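PDB 5C86: kelch domain-containing protein from Colletotrichum graminicola M1.001, which probably oxidises alcohols at a copper site, left empty in this apo form, as a member of the AA5 family of galactose and glyoxal oxidases. Local coordinates for residues D81-V86 / V97-K102; N113-R118 / N145-D150; K196-Y201 / G213-D218; G274-G279 / T307-P312; V285-K290 / P370-E375. One frame throughout, in Å; residues are numbered along the deposited sequence. Where two conformers were deposited one is given.

Contact 1: residues D81-V86 / V97-K102; sequences DGRIIV and VLDFKK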
# COMPACT_ATOMS: atom_id res chain seq x y z
N ASP A 81 -10.76 -2.57 12.28
CA ASP A 81 -10.88 -1.41 13.10
C ASP A 81 -9.82 -0.37 12.96
O ASP A 81 -9.71 0.54 13.74
CB ASP A 81 -11.08 -1.83 14.58
CG ASP A 81 -12.33 -2.67 14.77
OD1 ASP A 81 -13.45 -2.22 14.38
OD2 ASP A 81 -12.18 -3.82 15.18
N GLY A 82 -9.02 -0.46 11.89
CA GLY A 82 -7.94 0.47 11.68
C GLY A 82 -6.68 0.26 12.48
O GLY A 82 -5.87 1.17 12.52
N ARG A 83 -6.59 -0.90 13.16
CA ARG A 83 -5.36 -1.18 13.86
C ARG A 83 -4.32 -1.60 12.85
O ARG A 83 -4.66 -2.30 11.89
CB ARG A 83 -5.61 -2.32 14.87
CG ARG A 83 -6.65 -1.91 15.91
CD ARG A 83 -6.68 -2.93 17.03
NE ARG A 83 -6.83 -4.25 16.51
CZ ARG A 83 -6.54 -5.40 17.14
NH1 ARG A 83 -6.16 -5.41 18.43
NH2 ARG A 83 -6.74 -6.53 16.51
N ILE A 84 -3.09 -1.13 13.07
CA ILE A 84 -1.94 -1.51 12.20
C ILE A 84 -1.25 -2.72 12.80
O ILE A 84 -0.74 -2.66 13.92
CB ILE A 84 -0.96 -0.35 12.06
CG1 ILE A 84 -1.63 0.93 11.63
CG2 ILE A 84 0.16 -0.79 11.12
CD1 ILE A 84 -0.81 2.13 11.81
N ILE A 85 -1.36 -3.81 12.10
CA ILE A 85 -0.78 -5.09 12.52
C ILE A 85 0.50 -5.35 11.77
O ILE A 85 0.48 -5.47 10.53
CB ILE A 85 -1.78 -6.21 12.37
CG1 ILE A 85 -3.05 -6.00 13.30
CG2 ILE A 85 -1.14 -7.58 12.69
CD1 ILE A 85 -4.14 -7.05 13.20
N VAL A 86 1.65 -5.45 12.47
CA VAL A 86 2.95 -5.61 11.90
C VAL A 86 3.54 -6.95 12.34
O VAL A 86 3.58 -7.23 13.53
CB VAL A 86 3.82 -4.42 12.26
CG1 VAL A 86 5.20 -4.52 11.72
CG2 VAL A 86 3.22 -3.08 11.81
N VAL A 97 0.77 -4.61 17.41
CA VAL A 97 -0.42 -3.86 16.99
C VAL A 97 -0.33 -2.44 17.51
O VAL A 97 0.08 -2.20 18.66
CB VAL A 97 -1.72 -4.61 17.24
CG1 VAL A 97 -2.03 -4.81 18.72
CG2 VAL A 97 -2.88 -3.88 16.56
N LEU A 98 -0.63 -1.44 16.68
CA LEU A 98 -0.87 -0.12 17.10
C LEU A 98 -2.32 0.20 16.83
O LEU A 98 -2.76 0.27 15.63
CB LEU A 98 0.05 0.92 16.47
CG LEU A 98 -0.20 2.36 16.83
CD1 LEU A 98 0.05 2.63 18.31
CD2 LEU A 98 0.67 3.32 16.06
N ASP A 99 -3.05 0.55 17.89
CA ASP A 99 -4.47 0.94 17.80
C ASP A 99 -4.54 2.43 18.00
O ASP A 99 -4.31 2.95 19.13
CB ASP A 99 -5.31 0.18 18.81
CG ASP A 99 -6.82 0.58 18.80
OD1 ASP A 99 -7.26 1.46 18.03
OD2 ASP A 99 -7.54 -0.07 19.59
N PHE A 100 -4.82 3.17 16.93
CA PHE A 100 -4.68 4.63 16.97
C PHE A 100 -5.66 5.22 18.02
O PHE A 100 -5.43 6.31 18.49
CB PHE A 100 -4.96 5.25 15.57
CG PHE A 100 -6.38 5.12 15.14
CD1 PHE A 100 -6.89 3.93 14.61
CD2 PHE A 100 -7.25 6.18 15.28
CE1 PHE A 100 -8.22 3.79 14.29
CE2 PHE A 100 -8.57 6.07 14.88
CZ PHE A 100 -9.07 4.87 14.40
N LYS A 101 -6.71 4.48 18.35
CA LYS A 101 -7.71 4.96 19.31
C LYS A 101 -7.06 5.14 20.68
O LYS A 101 -7.51 6.01 21.44
CB LYS A 101 -8.93 4.00 19.41
CG LYS A 101 -9.92 4.16 18.24
CD LYS A 101 -10.38 5.65 17.95
CE LYS A 101 -11.64 5.74 17.05
NZ LYS A 101 -12.30 7.10 16.94
N LYS A 102 -6.03 4.34 20.96
CA LYS A 102 -5.26 4.47 22.22
C LYS A 102 -4.22 5.58 22.20
O LYS A 102 -3.57 5.78 23.23
CB LYS A 102 -4.69 3.12 22.60
CG LYS A 102 -5.79 2.05 22.69
CD LYS A 102 -5.27 0.72 23.22
CE LYS A 102 -6.24 -0.43 23.01
NZ LYS A 102 -7.39 -0.36 23.92
O HOH W 1 -9.56 0.94 16.56
O HOH W 2 -4.01 2.30 14.25
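R83 runs obliquely across V97, with R83 CB 3.6 Å from V97 CG2. The same methyl sits over one face of the guanidinium, 3.7 Å above its plane and displaced toward the rim. D99 flanks the aliphatic part of R83, its CB 3.8 Å from R83 CG. The guanidinium and carboxylate planes stand 88° apart and their charged atoms are not in contact; R83 NE forms a salt bridge with D79. I85 and V97 lie side by side, pointing the same way, I85 CG1 3.9 Å from V97 CG2. With chi1 at 68°, F100 CG falls between its backbone N and carbonyl carbon, and the ring edge meets the carbonyls of D81 and G82. One water joins D81 O to D99 OD1, another G82 O to L98 O. I84 and L98 form a hydrogen-bonded antiparallel pair. Strands 84-87 and 95-98 are the middle pair of a four-stranded propeller blade. V97 packs on strand 109-111, L98 touches L29 of strand 28-31, and F100 meets Y460 edge to face.

Contact 2: residues N113-R118 / N145-D150; sequences NMQISR and NGEVYD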
# COMPACT_ATOMS: atom_id res chain seq x y z
N ASN A 113 2.46 -14.66 18.63
CA ASN A 113 3.49 -14.95 17.67
C ASN A 113 2.92 -15.72 16.49
O ASN A 113 2.08 -16.55 16.57
CB ASN A 113 4.57 -15.88 18.34
CG ASN A 113 5.41 -15.21 19.31
OD1 ASN A 113 5.49 -14.02 19.51
ND2 ASN A 113 6.18 -16.07 20.00
N MET A 114 3.48 -15.49 15.29
CA MET A 114 3.20 -16.33 14.13
C MET A 114 3.63 -17.79 14.32
O MET A 114 4.52 -18.03 15.17
CB MET A 114 3.87 -15.75 12.87
CG MET A 114 3.22 -14.46 12.33
SD MET A 114 4.14 -13.82 10.91
CE MET A 114 5.67 -13.27 11.57
N GLN A 115 2.97 -18.67 13.60
CA GLN A 115 3.34 -20.11 13.53
C GLN A 115 4.69 -20.31 12.89
O GLN A 115 5.39 -21.26 13.26
CB GLN A 115 2.32 -20.94 12.83
CG GLN A 115 1.00 -20.94 13.62
CD GLN A 115 1.15 -21.77 14.89
OE1 GLN A 115 1.10 -21.25 16.00
NE2 GLN A 115 1.46 -23.05 14.70
N ILE A 116 5.02 -19.49 11.88
CA ILE A 116 6.30 -19.61 11.16
C ILE A 116 6.94 -18.25 11.17
O ILE A 116 6.30 -17.28 10.61
CB ILE A 116 6.11 -20.09 9.73
CG1 ILE A 116 5.29 -21.38 9.71
CG2 ILE A 116 7.43 -20.21 8.99
CD1 ILE A 116 4.65 -21.83 8.42
N SER A 117 8.11 -18.11 11.76
CA SER A 117 8.79 -16.83 11.82
C SER A 117 9.29 -16.45 10.41
O SER A 117 9.62 -17.32 9.59
CB SER A 117 9.94 -16.82 12.84
OG SER A 117 10.90 -17.82 12.56
N ARG A 118 9.33 -15.14 10.14
CA ARG A 118 9.49 -14.70 8.74
C ARG A 118 9.83 -13.23 8.69
O ARG A 118 9.62 -12.52 9.65
CB ARG A 118 8.28 -14.97 7.92
CG ARG A 118 7.01 -14.32 8.48
CD ARG A 118 5.86 -14.76 7.67
NE ARG A 118 5.24 -16.05 8.07
CZ ARG A 118 4.80 -17.00 7.29
NH1 ARG A 118 4.96 -17.00 5.95
NH2 ARG A 118 4.11 -18.03 7.77
N ASN A 145 5.45 -21.08 4.46
CA ASN A 145 4.13 -21.33 4.03
C ASN A 145 3.08 -20.38 4.61
O ASN A 145 3.40 -19.52 5.42
CB ASN A 145 3.74 -22.80 4.27
CG ASN A 145 4.58 -23.75 3.48
OD1 ASN A 145 4.84 -23.56 2.30
ND2 ASN A 145 4.94 -24.88 4.10
N GLY A 146 1.87 -20.51 4.07
CA GLY A 146 0.78 -19.58 4.44
C GLY A 146 0.20 -19.81 5.79
O GLY A 146 0.10 -20.97 6.25
N GLU A 147 -0.16 -18.71 6.49
CA GLU A 147 -0.85 -18.79 7.73
C GLU A 147 -1.81 -17.63 7.83
O GLU A 147 -1.63 -16.60 7.15
CB GLU A 147 0.06 -18.88 8.91
CG GLU A 147 1.02 -17.70 9.21
CD GLU A 147 1.84 -17.99 10.43
OE1 GLU A 147 3.07 -18.09 10.32
OE2 GLU A 147 1.25 -18.07 11.54
N VAL A 148 -2.76 -17.76 8.73
CA VAL A 148 -3.83 -16.75 8.86
C VAL A 148 -4.10 -16.41 10.30
O VAL A 148 -4.16 -17.30 11.18
CB VAL A 148 -5.04 -17.17 8.08
CG1 VAL A 148 -5.74 -18.44 8.61
CG2 VAL A 148 -6.08 -16.01 8.01
N TYR A 149 -4.22 -15.10 10.59
CA TYR A 149 -4.47 -14.57 11.88
C TYR A 149 -5.98 -14.21 12.03
O TYR A 149 -6.52 -13.44 11.23
CB TYR A 149 -3.66 -13.35 12.16
CG TYR A 149 -3.82 -12.75 13.50
CD1 TYR A 149 -3.37 -13.40 14.66
CD2 TYR A 149 -4.43 -11.54 13.67
CE1 TYR A 149 -3.48 -12.80 15.89
CE2 TYR A 149 -4.58 -10.91 14.91
CZ TYR A 149 -4.12 -11.56 16.09
OH TYR A 149 -4.30 -10.97 17.35
N ASP A 150 -6.60 -14.67 13.12
CA ASP A 150 -8.00 -14.34 13.40
C ASP A 150 -7.93 -13.38 14.54
O ASP A 150 -7.64 -13.74 15.67
CB ASP A 150 -8.79 -15.60 13.77
CG ASP A 150 -10.27 -15.28 14.14
OD1 ASP A 150 -10.55 -14.12 14.47
OD2 ASP A 150 -11.09 -16.19 14.11
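Q115 and I116, in the loop leading from one propeller blade to the next, pass strand 147-150 of that next blade, a kelch motif, without pairing: the CA atoms of Q115 and E147 stay 7.3 Å apart. The side chain of E147 spans the gap, extended beyond CG, and its carboxylate receives two successive backbone amides. Q115 N bonds E147 OE2 at 2.7 Å on the syn lone pair, and I116 N reaches E147 OE1 at 2.9 Å, also on the syn side. R118, two residues on, meets E147 tip to tip in a salt bridge, its NH2 2.8 Å from E147 OE1 on the anti lone pair. R118 NH1 and NH2 grip N145 O end-on, close to the guanidinium plane, while R118 NE bonds I116 O. Y120, a copper ligand although no metal is bound here, lies about 8 Å from R118, side chain to side chain. Two amides and one arginine grip the buried carboxylate, OE1 taking two of the three bonds, which is consistent with an ionised E147.

Contact 3: residues K196-Y201 / G213-D218; sequences KKMNWY and GLRGTD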
# COMPACT_ATOMS: atom_id res chain seq x y z
N LYS A 196 5.99 -14.77 -12.43
CA LYS A 196 5.14 -14.72 -13.58
C LYS A 196 3.99 -15.71 -13.44
O LYS A 196 2.98 -15.54 -14.14
CB LYS A 196 5.93 -15.00 -14.90
CG LYS A 196 6.51 -16.37 -14.99
CD LYS A 196 7.56 -16.32 -16.10
CE LYS A 196 8.28 -17.60 -16.32
NZ LYS A 196 9.45 -17.24 -17.21
N LYS A 197 4.10 -16.71 -12.58
CA LYS A 197 3.03 -17.64 -12.25
C LYS A 197 2.17 -17.06 -11.13
O LYS A 197 2.65 -16.92 -9.99
CB LYS A 197 3.59 -18.96 -11.77
CG LYS A 197 4.24 -19.71 -12.92
CD LYS A 197 4.90 -20.99 -12.46
CE LYS A 197 6.29 -20.81 -11.92
NZ LYS A 197 6.51 -21.63 -10.68
N MET A 198 0.93 -16.69 -11.46
CA MET A 198 -0.03 -16.20 -10.48
C MET A 198 -0.84 -17.35 -9.89
O MET A 198 -1.11 -18.32 -10.60
CB MET A 198 -0.99 -15.21 -11.13
CG MET A 198 -0.28 -14.13 -11.94
SD MET A 198 -1.33 -12.80 -12.53
CE MET A 198 -2.36 -13.64 -13.73
N ASN A 199 -1.29 -17.22 -8.67
CA ASN A 199 -1.97 -18.31 -7.93
C ASN A 199 -3.05 -17.75 -7.08
O ASN A 199 -2.87 -16.73 -6.38
CB ASN A 199 -1.00 -19.02 -7.07
CG ASN A 199 0.03 -19.82 -7.88
OD1 ASN A 199 -0.27 -20.94 -8.34
ND2 ASN A 199 1.16 -19.24 -8.14
N TRP A 200 -4.18 -18.46 -7.05
CA TRP A 200 -5.17 -18.21 -6.05
C TRP A 200 -4.94 -18.98 -4.79
O TRP A 200 -4.51 -20.12 -4.87
CB TRP A 200 -6.55 -18.63 -6.60
CG TRP A 200 -7.10 -17.80 -7.63
CD1 TRP A 200 -7.17 -18.06 -8.95
CD2 TRP A 200 -7.71 -16.50 -7.44
NE1 TRP A 200 -7.81 -17.04 -9.61
CE2 TRP A 200 -8.14 -16.07 -8.68
CE3 TRP A 200 -7.94 -15.68 -6.33
CZ2 TRP A 200 -8.74 -14.83 -8.89
CZ3 TRP A 200 -8.58 -14.44 -6.55
CH2 TRP A 200 -8.96 -14.06 -7.81
N TYR A 201 -5.17 -18.35 -3.63
CA TYR A 201 -5.17 -18.94 -2.33
C TYR A 201 -6.52 -18.72 -1.69
O TYR A 201 -7.19 -17.69 -1.92
CB TYR A 201 -4.12 -18.37 -1.42
CG TYR A 201 -2.70 -18.72 -1.83
CD1 TYR A 201 -2.11 -19.87 -1.35
CD2 TYR A 201 -1.96 -17.94 -2.72
CE1 TYR A 201 -0.82 -20.22 -1.73
CE2 TYR A 201 -0.69 -18.29 -3.09
CZ TYR A 201 -0.11 -19.45 -2.61
OH TYR A 201 1.19 -19.84 -2.93
N GLY A 213 -3.06 -18.57 -13.76
CA GLY A 213 -2.53 -18.29 -15.04
C GLY A 213 -1.18 -17.57 -14.92
O GLY A 213 -0.77 -17.16 -13.80
N LEU A 214 -0.51 -17.47 -16.03
CA LEU A 214 0.65 -16.61 -16.20
C LEU A 214 0.24 -15.17 -16.31
O LEU A 214 -0.81 -14.81 -16.88
CB LEU A 214 1.44 -16.95 -17.44
CG LEU A 214 2.12 -18.31 -17.42
CD1 LEU A 214 2.68 -18.62 -18.80
CD2 LEU A 214 3.22 -18.34 -16.38
N ARG A 215 1.14 -14.29 -15.85
CA ARG A 215 0.95 -12.87 -16.05
C ARG A 215 1.34 -12.47 -17.47
O ARG A 215 2.38 -11.91 -17.76
CB ARG A 215 1.72 -12.05 -14.98
CG ARG A 215 1.37 -10.57 -15.00
CD ARG A 215 1.94 -9.73 -13.83
NE ARG A 215 3.38 -9.90 -13.75
CZ ARG A 215 4.01 -10.82 -13.02
NH1 ARG A 215 3.41 -11.49 -12.08
NH2 ARG A 215 5.31 -11.01 -13.20
N GLY A 216 0.48 -12.85 -18.41
CA GLY A 216 0.80 -12.61 -19.83
C GLY A 216 2.12 -13.20 -20.25
O GLY A 216 2.40 -14.32 -19.88
N THR A 217 2.91 -12.44 -21.01
CA THR A 217 4.25 -12.86 -21.34
C THR A 217 5.28 -12.19 -20.45
O THR A 217 6.44 -12.14 -20.76
CB THR A 217 4.61 -12.46 -22.79
OG1 THR A 217 4.42 -11.03 -22.94
CG2 THR A 217 3.72 -13.28 -23.71
N ASP A 218 4.86 -11.64 -19.30
CA ASP A 218 5.85 -11.02 -18.38
C ASP A 218 6.80 -12.05 -17.82
O ASP A 218 6.53 -13.29 -17.74
CB ASP A 218 5.09 -10.33 -17.22
CG ASP A 218 5.88 -9.22 -16.53
OD1 ASP A 218 6.88 -8.73 -17.11
OD2 ASP A 218 5.44 -8.82 -15.38
O HOH W 3 -0.13 -19.92 -12.65
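The R215 guanidinium lies obliquely against K196, its NH2 3.7 Å from K196 CA, and takes D218 OD2 in plane at its edge. This is the open end of the beta hairpin of strands 197-202 and 208-214, the last two strands of a four-stranded propeller blade. The grip on D218 is side-on: R215 NE is 2.8 Å from D218 OD2, on the anti lone pair, and R215 NH2 reaches the same oxygen from above the carboxylate plane. R215 NH1 bonds the carbonyls of A192 and S195, NH2 that of P194, and D218 OD2 also accepts from S221, so both charged groups are held by several bonds. K197 and L214 form a non-hydrogen-bonded antiparallel pair, and L214 CD2 packs 3.9 Å from K197 CG. M198 N donates to G213 O at 2.9 Å, and just beyond the strands R215 N donates to K196 O at 2.8 Å. The chain then turns through a type II' turn from R215 to D218, in which G216 adopts a positive phi. K196 lies alongside L214, its CB 3.4 Å from D218 O. On the face opposite K197 and L214, M198 crosses R215 at about a right angle and also meets L257 of strand 254-258. With chi3 bent to -68°, M198 CE comes 3.7 Å from L214 O, while its sulfur SD rests 4.0 Å from R215 CB.

Contact 4: residues G274-G279 / T307-P312; sequences GKYNRG and TPQLTP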
# COMPACT_ATOMS: atom_id res chain seq x y z
N GLY A 274 6.12 1.75 -19.86
CA GLY A 274 6.35 3.06 -19.36
C GLY A 274 7.74 3.56 -19.89
O GLY A 274 8.48 2.81 -20.50
N LYS A 275 8.00 4.85 -19.73
CA LYS A 275 9.24 5.39 -20.22
C LYS A 275 10.43 4.95 -19.39
O LYS A 275 11.55 4.86 -19.90
CB LYS A 275 9.16 6.85 -20.21
CG LYS A 275 10.34 7.55 -20.80
CD LYS A 275 10.12 9.08 -20.80
CE LYS A 275 11.13 9.87 -21.64
NZ LYS A 275 12.38 9.16 -21.92
N TYR A 276 10.23 4.65 -18.12
CA TYR A 276 11.35 4.39 -17.21
C TYR A 276 11.23 3.03 -16.58
O TYR A 276 10.23 2.76 -15.87
CB TYR A 276 11.38 5.49 -16.17
CG TYR A 276 11.54 6.87 -16.73
CD1 TYR A 276 12.76 7.25 -17.34
CD2 TYR A 276 10.51 7.81 -16.66
CE1 TYR A 276 12.89 8.51 -17.88
CE2 TYR A 276 10.66 9.05 -17.19
CZ TYR A 276 11.85 9.39 -17.78
OH TYR A 276 11.98 10.67 -18.34
N ASN A 277 12.20 2.17 -16.79
CA ASN A 277 12.24 0.86 -16.11
C ASN A 277 12.57 1.03 -14.63
O ASN A 277 13.39 1.88 -14.25
CB ASN A 277 13.17 -0.10 -16.76
CG ASN A 277 14.60 0.44 -16.92
OD1 ASN A 277 14.82 1.60 -17.25
ND2 ASN A 277 15.57 -0.45 -16.69
N ARG A 278 11.79 0.37 -13.77
CA ARG A 278 11.92 0.55 -12.32
C ARG A 278 11.88 -0.71 -11.54
O ARG A 278 10.94 -1.53 -11.67
CB ARG A 278 10.75 1.38 -11.77
CG ARG A 278 10.61 2.77 -12.43
CD ARG A 278 9.35 3.48 -11.93
NE ARG A 278 8.93 4.57 -12.81
CZ ARG A 278 9.32 5.84 -12.73
NH1 ARG A 278 10.11 6.23 -11.77
NH2 ARG A 278 8.88 6.71 -13.62
N GLY A 279 12.86 -0.87 -10.63
CA GLY A 279 12.85 -1.83 -9.54
C GLY A 279 12.98 -1.07 -8.23
O GLY A 279 13.75 -0.09 -8.13
N THR A 307 21.93 4.19 -10.84
CA THR A 307 20.90 4.19 -11.95
C THR A 307 19.47 4.58 -11.48
O THR A 307 18.50 3.85 -11.75
CB THR A 307 20.89 2.89 -12.73
OG1 THR A 307 20.53 1.75 -11.94
CG2 THR A 307 22.30 2.68 -13.37
N PRO A 308 19.39 5.71 -10.77
CA PRO A 308 18.11 6.09 -10.25
C PRO A 308 17.19 6.57 -11.33
O PRO A 308 17.58 7.21 -12.31
CB PRO A 308 18.46 7.19 -9.26
CG PRO A 308 19.59 7.92 -9.97
CD PRO A 308 20.41 6.76 -10.51
N GLN A 309 15.90 6.31 -11.13
CA GLN A 309 14.86 6.91 -11.97
C GLN A 309 14.30 8.08 -11.13
O GLN A 309 13.57 7.87 -10.16
CB GLN A 309 13.81 5.85 -12.36
CG GLN A 309 14.37 4.71 -13.19
CD GLN A 309 14.66 5.10 -14.62
OE1 GLN A 309 14.79 6.32 -14.92
NE2 GLN A 309 14.62 4.19 -15.52
N LEU A 310 14.64 9.31 -11.54
CA LEU A 310 14.29 10.52 -10.81
C LEU A 310 13.03 11.23 -11.33
O LEU A 310 12.59 12.18 -10.74
CB LEU A 310 15.46 11.52 -10.88
CG LEU A 310 16.69 10.96 -10.19
CD1 LEU A 310 17.82 12.08 -10.29
CD2 LEU A 310 16.46 10.64 -8.74
N THR A 311 12.47 10.76 -12.44
CA THR A 311 11.25 11.28 -13.01
C THR A 311 10.10 10.24 -12.80
O THR A 311 10.11 9.18 -13.46
CB THR A 311 11.40 11.55 -14.49
OG1 THR A 311 12.44 12.55 -14.65
CG2 THR A 311 10.17 12.13 -15.03
N PRO A 312 9.12 10.61 -11.95
CA PRO A 312 7.95 9.70 -11.73
C PRO A 312 7.10 9.74 -12.94
O PRO A 312 7.22 10.64 -13.80
CB PRO A 312 7.25 10.30 -10.55
CG PRO A 312 8.27 11.22 -9.81
CD PRO A 312 9.11 11.70 -10.98
O HOH W 4 14.73 4.41 -18.55
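Q309 sits between Y276, N277 and R278 and is the residue most covered by the contact. Its chain bends at chi2 (-74°), which turns CD toward the opposing loop. Q309 NE2 then donates to N277 O at 2.9 Å, in the carbonyl plane and on a lone pair. The amide oxygen OE1 comes 3.3 Å from Y276 CD1, with the ring and amide planes 65° apart. The CD2-CE2 side of the tyrosine ring meets T311, whose CB is 3.8 Å from Y276 CE2. R278, extended from CG to NE, delivers NH2 to a lone pair of T311 O at 2.8 Å, with that oxygen close to the guanidinium plane. Y276 CB lies over one face of the guanidinium, offset toward the rim. R278 NH2 is also paired with E313, and NH1 bonds G295 O. Loop 274-279 enters this propeller blade from strand 267-270 of the preceding one, 307-312 connects strands 291-294 and 313-316 within it, and R278 touches V293 of strand 291-294.

Contact 5: residues V285-K290 / P370-E375; sequences VMPDGK and PPYLFE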
# COMPACT_ATOMS: atom_id res chain seq x y z
N VAL A 285 -2.35 4.64 -5.84
CA VAL A 285 -3.63 4.99 -6.47
C VAL A 285 -4.23 6.24 -5.84
O VAL A 285 -4.22 6.39 -4.64
CB VAL A 285 -4.65 3.83 -6.54
CG1 VAL A 285 -5.16 3.39 -5.22
CG2 VAL A 285 -5.87 4.17 -7.43
N MET A 286 -4.71 7.13 -6.69
CA MET A 286 -5.32 8.40 -6.34
C MET A 286 -6.85 8.38 -6.47
O MET A 286 -7.41 7.48 -7.12
CB MET A 286 -4.71 9.43 -7.24
CG MET A 286 -3.29 9.82 -6.80
SD MET A 286 -2.47 10.74 -8.13
CE MET A 286 -2.20 9.51 -9.08
N PRO A 287 -7.52 9.37 -5.88
CA PRO A 287 -8.99 9.29 -5.88
C PRO A 287 -9.64 9.25 -7.23
O PRO A 287 -10.76 8.69 -7.31
CB PRO A 287 -9.44 10.56 -5.14
CG PRO A 287 -8.22 11.27 -4.81
CD PRO A 287 -7.05 10.34 -4.89
N ASP A 288 -9.06 9.83 -8.26
CA ASP A 288 -9.60 9.76 -9.59
C ASP A 288 -9.30 8.54 -10.35
O ASP A 288 -9.70 8.42 -11.51
CB ASP A 288 -9.07 10.93 -10.43
CG ASP A 288 -7.57 11.03 -10.51
OD1 ASP A 288 -6.86 10.18 -9.96
OD2 ASP A 288 -7.08 12.00 -11.19
N GLY A 289 -8.59 7.58 -9.75
CA GLY A 289 -8.29 6.31 -10.42
C GLY A 289 -7.00 6.27 -11.16
O GLY A 289 -6.58 5.21 -11.57
N LYS A 290 -6.29 7.39 -11.16
CA LYS A 290 -4.96 7.36 -11.73
C LYS A 290 -3.96 6.79 -10.75
O LYS A 290 -4.25 6.64 -9.54
CB LYS A 290 -4.50 8.74 -12.26
CG LYS A 290 -5.39 9.25 -13.41
CD LYS A 290 -4.74 10.58 -14.00
CE LYS A 290 -5.67 11.41 -14.88
NZ LYS A 290 -6.48 12.29 -13.98
N PRO A 370 -0.67 16.30 -7.00
CA PRO A 370 -0.95 15.98 -8.35
C PRO A 370 -1.65 17.08 -9.19
O PRO A 370 -2.16 18.05 -8.60
CB PRO A 370 -1.89 14.70 -8.25
CG PRO A 370 -1.63 14.19 -6.91
CD PRO A 370 -1.40 15.40 -6.05
N PRO A 371 -1.75 16.93 -10.52
CA PRO A 371 -2.43 17.94 -11.39
C PRO A 371 -3.84 18.26 -10.93
O PRO A 371 -4.29 19.39 -11.13
CB PRO A 371 -2.43 17.30 -12.75
CG PRO A 371 -1.24 16.41 -12.72
CD PRO A 371 -1.14 15.86 -11.33
N TYR A 372 -4.59 17.32 -10.31
CA TYR A 372 -5.95 17.61 -9.99
C TYR A 372 -6.06 18.63 -8.86
O TYR A 372 -7.20 19.03 -8.52
CB TYR A 372 -6.74 16.30 -9.63
CG TYR A 372 -6.19 15.40 -8.56
CD1 TYR A 372 -5.61 15.82 -7.37
CD2 TYR A 372 -6.34 14.03 -8.70
CE1 TYR A 372 -5.13 14.98 -6.41
CE2 TYR A 372 -5.83 13.15 -7.72
CZ TYR A 372 -5.22 13.62 -6.59
OH TYR A 372 -4.73 12.75 -5.64
N LEU A 373 -4.98 19.06 -8.23
CA LEU A 373 -5.04 20.13 -7.22
C LEU A 373 -4.76 21.48 -7.84
O LEU A 373 -4.76 22.45 -7.06
CB LEU A 373 -4.07 19.85 -6.07
CG LEU A 373 -4.33 18.54 -5.27
CD1 LEU A 373 -3.35 18.46 -4.10
CD2 LEU A 373 -5.75 18.48 -4.76
N PHE A 374 -4.62 21.55 -9.13
CA PHE A 374 -4.32 22.83 -9.82
C PHE A 374 -5.35 23.09 -10.83
O PHE A 374 -6.07 22.21 -11.40
CB PHE A 374 -2.93 22.78 -10.45
CG PHE A 374 -1.87 22.54 -9.46
CD1 PHE A 374 -1.37 23.59 -8.66
CD2 PHE A 374 -1.39 21.23 -9.13
CE1 PHE A 374 -0.48 23.37 -7.65
CE2 PHE A 374 -0.48 21.03 -8.17
CZ PHE A 374 -0.02 22.07 -7.40
N GLU A 375 -5.46 24.39 -11.16
CA GLU A 375 -6.29 24.83 -12.21
C GLU A 375 -5.74 24.44 -13.59
O GLU A 375 -4.72 23.76 -13.65
CB GLU A 375 -6.50 26.37 -12.05
CG GLU A 375 -7.27 26.85 -10.85
CD GLU A 375 -8.70 26.21 -10.71
OE1 GLU A 375 -9.26 25.71 -11.74
OE2 GLU A 375 -9.20 26.10 -9.55
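A type I turn from M286 to G289, linking strands 282-285 and 291-294 of a kelch propeller blade, receives the ring of Y372 from the short 3-10 segment 371-373. That segment follows strand 364-369, which belongs to the sheet that also holds strand 5-11. No hydrogen bond crosses the contact, which rests on one tyrosine reaching into the turn. On the turn, P287 also packs on F464 and M466 of strand 459-466, in the galactose oxidase-like early set domain, and its carbonyl oxygen accepts from S414 OG and R431 NE. The hydroxyl end of the tyrosine touches the start of the turn, with Y372 OH 3.4 Å from P287 CD and 3.5 Å from M286 CG; the hydroxyl is bonded to A344 O. P287 crosses the tyrosine at about a right angle. M286 makes a Met-aromatic contact from an oblique direction, its SD 5.0 Å from the ring centroid and 50° off the normal. The sulfur also packs 3.8 Å from P370 CG, and P370 CB covers one face of the ring, offset toward the rim. D288 is held within its own loop: K290 N bonds D288 OD1 in an Asx turn, and K290 NZ forms a salt bridge with OD2. Its carboxylate comes to the ring edge with the two planes 68° apart, D288 OD2 lying 3.3 Å from Y372 CD2.

Contacts 1 and 3 each join neighbouring strands within a propeller blade, while in contacts 2 and 4 a loop leading into a blade is tied to a segment of that blade, in each case with an arginine, R118 or R278, bonding backbone carbonyls. Contact 5 joins a turn of the blade of contact 4 to the segment after strand 364-369. Contacts 1 and 2 belong to successive blades and touch, I85 CD1 lying 4.3 Å from Y149 CE2. Contacts 4 and 5 interleave along the chain, their centres about 21 Å apart, whereas the centres of contacts 2 and 5 are about 38 Å apart. Contact 2 comes close in sequence to the copper ligand Y120; the others lie away from the copper site.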